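PDB 2GWM: 65 kDa virulence protein from Salmonella typhimurium, which probably transfers ADP-ribose from NAD to an arginine of host actin, which blocks actin polymerisation and breaks down the cytoskeleton. Local coordinates for residues T112-K116 with E146-L150; Y80-D86 with A117-I123. All coordinates share one frame; numbering follows the deposited sequence.

Contact 1 of 2, residues T112-K116 with E146-L150; sequences TSPDK and EAEML
Thr112 and Met149 face each other as an antiparallel hydrogen-bonded pair, with Thr112 N 2.9 Å from Met149 O and Met149 N 2.9 Å from Thr112 O; the second donor stands well above the plane of its carbonyl. Met149 O carries a further bond, because Thr112 OG1 also donates to it at 2.9 Å. Backbone NH and hydroxyl arrive from opposite faces of that carbonyl, so one oxygen is gripped twice by a single residue. The threonine torsion explains this: chi1 of 71° sets OG1 between the backbone N and the carbonyl carbon. The two side chains run alongside each other in the same direction, OG1 lying 3.3 Å from Met149 CB.

From Ser113 onward the segments are joined by an apolar touch and by water. CG of the Pro114 ring presses on the methyl CB of Ala147 at 3.5 Å, tighter than usual van der Waals contact, and Asp115 OD2 approaches the same methyl. One water links Ser113 OG, 2.6 Å away, to Ala147 O, and a second donates to Asp115 OD2 while accepting from Ala147 N. Ser113 OG also accepts from the NH groups of Asp115 and Lys116, two and three residues on, as in an ST turn and an ST motif.

Glu148 CB points away from 112-116, and its extended chain brings OE2 to a hydrogen bond with Ser111 OG. Ser111 and Glu148 are both predicted active-site residues, so the arrangement fits the paired strands of an ADP-ribosyltransferase active site, with the Ser-Thr-Ser and Glu-x-Glu motifs of the arginine-specific enzymes side by side.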
ATOM      1  N   THR A 112       3.598   2.459   1.857  1.00 19.78           N
ATOM      2  CA  THR A 112       3.706   3.592   2.794  1.00 20.75           C
ATOM      3  C   THR A 112       5.137   4.143   2.712  1.00 20.77           C
ATOM      4  O   THR A 112       5.997   3.527   2.115  1.00 21.31           O
ATOM      5  CB  THR A 112       3.447   3.165   4.255  1.00 21.69           C
ATOM      6  OG1 THR A 112       4.533   2.375   4.762  1.00 21.75           O
ATOM      7  CG2 THR A 112       2.144   2.452   4.410  1.00 22.07           C
ATOM      8  N   SER A 113       5.371   5.333   3.297  1.00 22.86           N
ATOM      9  CA  SER A 113       6.713   5.881   3.395  1.00 23.59           C
ATOM     10  C   SER A 113       7.096   6.133   4.840  1.00 24.10           C
ATOM     11  O   SER A 113       6.252   6.643   5.588  1.00 24.78           O
ATOM     12  CB  SER A 113       6.792   7.169   2.614  1.00 24.75           C
ATOM     13  OG  SER A 113       7.981   7.849   2.995  1.00 26.06           O
ATOM     14  N   PRO A 114       8.343   5.832   5.246  1.00 24.50           N
ATOM     15  CA  PRO A 114       8.811   6.159   6.590  1.00 26.27           C
ATOM     16  C   PRO A 114       9.121   7.606   6.726  1.00 26.62           C
ATOM     17  O   PRO A 114       9.275   8.052   7.862  1.00 30.50           O
ATOM     18  CB  PRO A 114      10.109   5.349   6.738  1.00 26.64           C
ATOM     19  CG  PRO A 114      10.606   5.211   5.383  1.00 25.55           C
ATOM     20  CD  PRO A 114       9.401   5.196   4.442  1.00 24.69           C
ATOM     21  N   ASP A 115       9.193   8.333   5.595  1.00 26.25           N
ATOM     22  CA  ASP A 115       9.854   9.660   5.550  1.00 26.68           C
ATOM     23  C   ASP A 115       8.882  10.743   5.312  1.00 25.78           C
ATOM     24  O   ASP A 115       9.041  11.815   5.882  1.00 26.81           O
ATOM     25  CB  ASP A 115      10.865   9.741   4.393  1.00 27.22           C
ATOM     26  CG  ASP A 115      12.120   8.943   4.642  1.00 30.40           C
ATOM     27  OD1 ASP A 115      12.310   8.378   5.755  1.00 34.30           O
ATOM     28  OD2 ASP A 115      12.937   8.917   3.701  1.00 37.08           O
ATOM     29  N   LYS A 116       7.910  10.537   4.443  1.00 26.49           N
ATOM     30  CA  LYS A 116       7.004  11.609   4.091  1.00 28.39           C
ATOM     31  C   LYS A 116       5.704  11.133   3.458  1.00 27.75           C
ATOM     32  O   LYS A 116       5.622  10.038   2.937  1.00 28.52           O
ATOM     33  CB  LYS A 116       7.728  12.535   3.136  1.00 28.97           C
ATOM     34  CG  LYS A 116       7.782  11.990   1.736  1.00 32.52           C
ATOM     35  CD  LYS A 116       8.512  12.958   0.833  1.00 35.31           C
ATOM     36  CE  LYS A 116       9.877  12.446   0.375  1.00 38.59           C
ATOM     37  NZ  LYS A 116      10.539  13.459  -0.554  1.00 40.13           N
ATOM     38  N   GLU A 146      13.366   6.946  -2.898  1.00 36.85           N
ATOM     39  CA  GLU A 146      12.114   7.266  -2.226  1.00 35.59           C
ATOM     40  C   GLU A 146      11.848   6.079  -1.335  1.00 32.68           C
ATOM     41  O   GLU A 146      11.548   4.976  -1.814  1.00 33.49           O
ATOM     42  CB  GLU A 146      10.953   7.572  -3.205  1.00 37.97           C
ATOM     43  CG  GLU A 146      10.647   6.524  -4.299  1.00 41.86           C
ATOM     44  CD  GLU A 146      11.059   6.946  -5.740  1.00 47.23           C
ATOM     45  OE1 GLU A 146      12.250   7.299  -5.985  1.00 53.46           O
ATOM     46  OE2 GLU A 146      10.180   6.915  -6.633  1.00 46.62           O
ATOM     47  N   ALA A 147      12.111   6.269  -0.053  1.00 28.88           N
ATOM     48  CA  ALA A 147      11.874   5.241   0.933  1.00 26.51           C
ATOM     49  C   ALA A 147      10.466   4.736   0.853  1.00 25.87           C
ATOM     50  O   ALA A 147       9.514   5.483   0.688  1.00 25.95           O
ATOM     51  CB  ALA A 147      12.183   5.733   2.341  1.00 26.48           C
ATOM     52  N   GLU A 148      10.347   3.411   0.944  1.00 23.17           N
ATOM     53  CA  GLU A 148       9.034   2.774   0.889  1.00 22.62           C
ATOM     54  C   GLU A 148       9.035   1.643   1.852  1.00 22.86           C
ATOM     55  O   GLU A 148       9.912   0.772   1.767  1.00 22.06           O
ATOM     56  CB  GLU A 148       8.755   2.305  -0.523  1.00 23.19           C
ATOM     57  CG  GLU A 148       7.400   1.670  -0.689  1.00 23.41           C
ATOM     58  CD  GLU A 148       7.049   1.383  -2.139  1.00 25.24           C
ATOM     59  OE1 GLU A 148       7.940   1.536  -3.037  1.00 30.47           O
ATOM     60  OE2 GLU A 148       5.885   0.972  -2.341  1.00 29.59           O
ATOM     61  N   MET A 149       8.026   1.605   2.709  1.00 22.31           N
ATOM     62  CA  MET A 149       7.749   0.450   3.545  1.00 21.96           C
ATOM     63  C   MET A 149       6.502  -0.220   2.976  1.00 21.24           C
ATOM     64  O   MET A 149       5.430   0.395   2.896  1.00 21.13           O
ATOM     65  CB  MET A 149       7.445   0.874   4.980  1.00 22.37           C
ATOM     66  CG  MET A 149       6.930  -0.282   5.750  1.00 25.51           C
ATOM     67  SD  MET A 149       7.200  -0.169   7.491  1.00 27.83           S
ATOM     68  CE  MET A 149       8.728  -0.855   7.186  1.00 26.27           C
ATOM     69  N   LEU A 150       6.650  -1.456   2.495  1.00 20.11           N
ATOM     70  CA  LEU A 150       5.563  -2.173   1.876  1.00 20.39           C
ATOM     71  C   LEU A 150       5.094  -3.238   2.876  1.00 19.59           C
ATOM     72  O   LEU A 150       5.892  -3.869   3.566  1.00 18.62           O
ATOM     73  CB  LEU A 150       6.062  -2.860   0.583  1.00 19.69           C
ATOM     74  CG  LEU A 150       4.961  -3.499  -0.242  1.00 20.54           C
ATOM     75  CD1 LEU A 150       4.101  -2.521  -0.878  1.00 21.23           C
ATOM     76  CD2 LEU A 150       5.613  -4.344  -1.345  1.00 21.14           C
TER
HETATM   77  O   HOH W   1       9.442   8.180   0.840  1.00 32.44           O
HETATM   78  O   HOH W   2      12.108   9.170   0.938  1.00 45.67           O

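Contact 2 of 2, residues Y80-D86 with A117-I123; sequences YRGLKLD and AWINDTI
Backbone hydrogen bonds join Leu83 and Thr122 as an antiparallel hydrogen-bonded pair: Leu83 N gives a nearly straight bond to Thr122 O at 2.9 Å (169° at the hydrogen), and Thr122 N returns a more bent one to Leu83 O. Next to it, Gly82 and Ile123 form a non-hydrogen-bonded pair. Gly82 CA comes within 3.3 Å of Trp118 O in a CA-H...O contact, and makes another to Thr122 O.

The Asp121 carboxylate supplies the side-chain hydrogen bonds. With chi1 at 70°, CG sits between its own backbone N and carbonyl carbon, and the two oxygens meet the NH groups of 85-86: OD1 receives Leu85 N at 2.9 Å through its syn lone pair and OD2 receives Asp86 N at 2.9 Å from the syn side, out of plane. OD1 also accepts from Thr122 OG1.

Charge shapes the surroundings of Asp121. Asp86 OD2 lies 3.3 Å from Asp121 OD2, their carboxylate planes 44° apart; this like-charge approach is probably eased by Arg192, which forms a salt bridge with Asp86 OD1. Water links Lys84 NZ to Asp121 OD2, and another accepts from both Gly82 N and Trp118 N.

Apolar contact is limited in extent: Tyr80 CB meets Ala117 CB at 3.7 Å, and Leu85 CD1 lies against OG1 and CG2 of Thr122.

Arg81, a predicted active-site residue, has its CB turned away from 117-123 and bonds through NH1 to Ser111 O. Strand 78-83 forms one edge of the five-stranded mixed sheet, paired with strand 122-127, and helix 91-97 packs on Leu85 and Asp86.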
ATOM      1  N   TYR A  80       3.645   6.864   6.655  1.00 20.61           N
ATOM      2  CA  TYR A  80       2.707   7.820   6.121  1.00 22.07           C
ATOM      3  C   TYR A  80       2.244   7.431   4.759  1.00 21.86           C
ATOM      4  O   TYR A  80       2.969   6.758   3.979  1.00 23.67           O
ATOM      5  CB  TYR A  80       3.358   9.222   5.965  1.00 24.59           C
ATOM      6  CG  TYR A  80       4.091   9.659   7.192  1.00 26.62           C
ATOM      7  CD1 TYR A  80       3.392  10.132   8.283  1.00 29.42           C
ATOM      8  CD2 TYR A  80       5.447   9.483   7.322  1.00 28.82           C
ATOM      9  CE1 TYR A  80       4.037  10.503   9.445  1.00 31.41           C
ATOM     10  CE2 TYR A  80       6.125   9.844   8.499  1.00 31.67           C
ATOM     11  CZ  TYR A  80       5.388  10.375   9.566  1.00 30.22           C
ATOM     12  OH  TYR A  80       5.938  10.775  10.769  1.00 34.77           O
ATOM     13  N   ARG A  81       1.028   7.844   4.444  1.00 21.48           N
ATOM     14  CA  ARG A  81       0.454   7.642   3.140  1.00 23.65           C
ATOM     15  C   ARG A  81      -0.551   8.726   2.811  1.00 23.27           C
ATOM     16  O   ARG A  81      -1.400   8.985   3.621  1.00 24.71           O
ATOM     17  CB  ARG A  81      -0.184   6.262   2.992  1.00 25.20           C
ATOM     18  CG  ARG A  81      -0.760   6.016   1.658  1.00 28.44           C
ATOM     19  CD  ARG A  81       0.239   6.084   0.526  1.00 33.95           C
ATOM     20  NE  ARG A  81      -0.425   5.867  -0.750  1.00 36.69           N
ATOM     21  CZ  ARG A  81      -0.825   4.685  -1.216  1.00 40.92           C
ATOM     22  NH1 ARG A  81      -0.626   3.582  -0.527  1.00 40.02           N
ATOM     23  NH2 ARG A  81      -1.432   4.616  -2.406  1.00 40.62           N
ATOM     24  N   GLY A  82      -0.425   9.318   1.643  1.00 23.23           N
ATOM     25  CA  GLY A  82      -1.446  10.191   1.069  1.00 23.38           C
ATOM     26  C   GLY A  82      -2.407   9.367   0.226  1.00 25.68           C
ATOM     27  O   GLY A  82      -1.948   8.507  -0.588  1.00 28.49           O
ATOM     28  N   LEU A  83      -3.716   9.556   0.422  1.00 25.64           N
ATOM     29  CA  LEU A  83      -4.815   8.902  -0.336  1.00 27.88           C
ATOM     30  C   LEU A  83      -5.805   9.930  -0.880  1.00 26.91           C
ATOM     31  O   LEU A  83      -6.055  10.978  -0.292  1.00 24.30           O
ATOM     32  CB  LEU A  83      -5.641   7.913   0.533  1.00 28.88           C
ATOM     33  CG  LEU A  83      -5.121   6.619   1.114  1.00 35.11           C
ATOM     34  CD1 LEU A  83      -6.258   5.884   1.789  1.00 35.61           C
ATOM     35  CD2 LEU A  83      -4.524   5.756   0.043  1.00 35.39           C
ATOM     36  N   LYS A  84      -6.440   9.606  -1.994  1.00 26.91           N
ATOM     37  CA  LYS A  84      -7.545  10.355  -2.476  1.00 28.17           C
ATOM     38  C   LYS A  84      -8.750   9.587  -2.053  1.00 27.87           C
ATOM     39  O   LYS A  84      -9.037   8.499  -2.620  1.00 30.79           O
ATOM     40  CB  LYS A  84      -7.455  10.445  -3.986  1.00 28.75           C
ATOM     41  CG  LYS A  84      -8.403  11.375  -4.563  1.00 30.96           C
ATOM     42  CD  LYS A  84      -8.245  11.449  -6.062  1.00 34.26           C
ATOM     43  CE  LYS A  84      -8.923  12.690  -6.593  1.00 40.64           C
ATOM     44  NZ  LYS A  84     -10.280  12.956  -5.965  1.00 45.15           N
ATOM     45  N   LEU A  85      -9.458  10.078  -1.037  1.00 25.90           N
ATOM     46  CA  LEU A  85     -10.699   9.456  -0.582  1.00 26.17           C
ATOM     47  C   LEU A  85     -11.958  10.193  -0.923  1.00 27.15           C
ATOM     48  O   LEU A  85     -13.034   9.648  -0.696  1.00 27.67           O
ATOM     49  CB  LEU A  85     -10.703   9.238   0.930  1.00 26.20           C
ATOM     50  CG  LEU A  85      -9.727   8.266   1.540  1.00 27.58           C
ATOM     51  CD1 LEU A  85      -9.988   8.221   3.070  1.00 29.08           C
ATOM     52  CD2 LEU A  85      -9.844   6.890   0.896  1.00 30.58           C
ATOM     53  N   ASP A  86     -11.880  11.394  -1.494  1.00 27.15           N
ATOM     54  CA  ASP A  86     -13.062  12.193  -1.717  1.00 28.52           C
ATOM     55  C   ASP A  86     -13.721  11.996  -3.079  1.00 30.11           C
ATOM     56  O   ASP A  86     -14.596  12.786  -3.440  1.00 29.86           O
ATOM     57  CB  ASP A  86     -12.759  13.676  -1.464  1.00 29.05           C
ATOM     58  CG  ASP A  86     -12.520  13.957  -0.021  1.00 29.32           C
ATOM     59  OD1 ASP A  86     -13.287  13.475   0.790  1.00 27.32           O
ATOM     60  OD2 ASP A  86     -11.586  14.684   0.322  1.00 31.48           O
ATOM     61  N   ALA A 117       4.672  11.960   3.512  1.00 26.57           N
ATOM     62  CA  ALA A 117       3.458  11.655   2.723  1.00 26.46           C
ATOM     63  C   ALA A 117       3.370  12.578   1.528  1.00 26.21           C
ATOM     64  O   ALA A 117       3.669  13.771   1.620  1.00 27.09           O
ATOM     65  CB  ALA A 117       2.270  11.864   3.553  1.00 27.52           C
ATOM     66  N   TRP A 118       2.908  12.020   0.425  1.00 25.18           N
ATOM     67  CA  TRP A 118       2.552  12.806  -0.738  1.00 27.27           C
ATOM     68  C   TRP A 118       1.191  13.388  -0.508  1.00 24.87           C
ATOM     69  O   TRP A 118       0.208  12.717  -0.219  1.00 25.99           O
ATOM     70  CB  TRP A 118       2.593  11.955  -2.008  1.00 30.81           C
ATOM     71  CG  TRP A 118       4.066  11.707  -2.356  1.00 34.89           C
ATOM     72  CD1 TRP A 118       4.943  10.873  -1.696  1.00 40.26           C
ATOM     73  CD2 TRP A 118       4.815  12.368  -3.353  1.00 38.12           C
ATOM     74  NE1 TRP A 118       6.185  10.951  -2.277  1.00 41.68           N
ATOM     75  CE2 TRP A 118       6.132  11.863  -3.294  1.00 39.24           C
ATOM     76  CE3 TRP A 118       4.501  13.309  -4.325  1.00 40.45           C
ATOM     77  CZ2 TRP A 118       7.123  12.282  -4.157  1.00 40.15           C
ATOM     78  CZ3 TRP A 118       5.490  13.734  -5.185  1.00 40.63           C
ATOM     79  CH2 TRP A 118       6.791  13.213  -5.100  1.00 41.13           C
ATOM     80  N   ILE A 119       1.148  14.696  -0.627  1.00 22.28           N
ATOM     81  CA  ILE A 119      -0.095  15.438  -0.344  1.00 22.57           C
ATOM     82  C   ILE A 119      -1.245  14.956  -1.216  1.00 21.23           C
ATOM     83  O   ILE A 119      -1.065  14.679  -2.420  1.00 22.72           O
ATOM     84  CB  ILE A 119       0.170  16.902  -0.537  1.00 21.05           C
ATOM     85  CG1 ILE A 119       1.161  17.444   0.513  1.00 20.68           C
ATOM     86  CG2 ILE A 119      -1.170  17.711  -0.540  1.00 21.61           C
ATOM     87  CD1 ILE A 119       1.697  18.798   0.240  1.00 23.65           C
ATOM     88  N   ASN A 120      -2.397  14.787  -0.591  1.00 21.24           N
ATOM     89  CA  ASN A 120      -3.624  14.418  -1.211  1.00 21.52           C
ATOM     90  C   ASN A 120      -4.763  14.853  -0.296  1.00 19.84           C
ATOM     91  O   ASN A 120      -4.509  15.486   0.732  1.00 20.33           O
ATOM     92  CB  ASN A 120      -3.674  12.898  -1.418  1.00 24.98           C
ATOM     93  CG  ASN A 120      -4.374  12.490  -2.665  1.00 26.85           C
ATOM     94  OD1 ASN A 120      -5.420  13.053  -3.041  1.00 28.97           O
ATOM     95  ND2 ASN A 120      -3.796  11.451  -3.362  1.00 31.47           N
ATOM     96  N   ASP A 121      -6.001  14.537  -0.649  1.00 19.12           N
ATOM     97  CA  ASP A 121      -7.104  14.964   0.226  1.00 20.11           C
ATOM     98  C   ASP A 121      -7.039  14.386   1.638  1.00 18.78           C
ATOM     99  O   ASP A 121      -7.494  15.007   2.594  1.00 19.39           O
ATOM    100  CB  ASP A 121      -8.494  14.840  -0.422  1.00 21.51           C
ATOM    101  CG  ASP A 121      -9.009  13.398  -0.652  1.00 22.92           C
ATOM    102  OD1 ASP A 121      -8.892  12.565   0.269  1.00 22.94           O
ATOM    103  OD2 ASP A 121      -9.582  13.137  -1.777  1.00 24.43           O
ATOM    104  N   THR A 122      -6.437  13.222   1.763  1.00 18.17           N
ATOM    105  CA  THR A 122      -6.306  12.526   3.021  1.00 18.64           C
ATOM    106  C   THR A 122      -4.850  12.172   3.282  1.00 19.40           C
ATOM    107  O   THR A 122      -4.180  11.581   2.413  1.00 20.65           O
ATOM    108  CB  THR A 122      -7.154  11.247   2.985  1.00 20.18           C
ATOM    109  OG1 THR A 122      -8.495  11.575   2.735  1.00 21.35           O
ATOM    110  CG2 THR A 122      -7.040  10.492   4.261  1.00 21.41           C
ATOM    111  N   ILE A 123      -4.342  12.482   4.454  1.00 18.23           N
ATOM    112  CA  ILE A 123      -3.051  12.042   4.895  1.00 19.23           C
ATOM    113  C   ILE A 123      -3.270  11.043   5.997  1.00 19.69           C
ATOM    114  O   ILE A 123      -3.927  11.302   7.004  1.00 19.32           O
ATOM    115  CB  ILE A 123      -2.187  13.191   5.476  1.00 20.10           C
ATOM    116  CG1 ILE A 123      -2.086  14.381   4.523  1.00 22.82           C
ATOM    117  CG2 ILE A 123      -0.792  12.710   5.851  1.00 21.69           C
ATOM    118  CD1 ILE A 123      -1.636  14.053   3.153  1.00 22.82           C
TER
HETATM  119  O   HOH W   3       2.196   9.139   0.056  1.00 27.16           O
HETATM  120  O   HOH W   4      -0.701  10.924  -2.490  1.00 28.34           O
HETATM  121  O   HOH W   5      -9.469  14.498  -3.986  1.00 32.19           O

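How the contacts relate
The centres of contacts 1 and 2 lie about 13 Å apart, and their segments alternate along the chain: 80-86, 112-116, 117-123, 146-150. Residues 112-123 therefore run without a break from the three-stranded antiparallel sheet of contact 1 to the five-stranded mixed sheet of contact 2. The two contacts touch directly, since Ser113 O lies 2.8 Å from Tyr80 N, a probable hydrogen bond, and Thr112 CB packs on Tyr80 O. Contact 2 holds Arg81 and contact 1 holds Glu148, their side chains about 7 Å apart at the nearest atoms, with Ser111 near both. The junction of the two sheets thus gathers the three predicted active-site residues of this transferase domain.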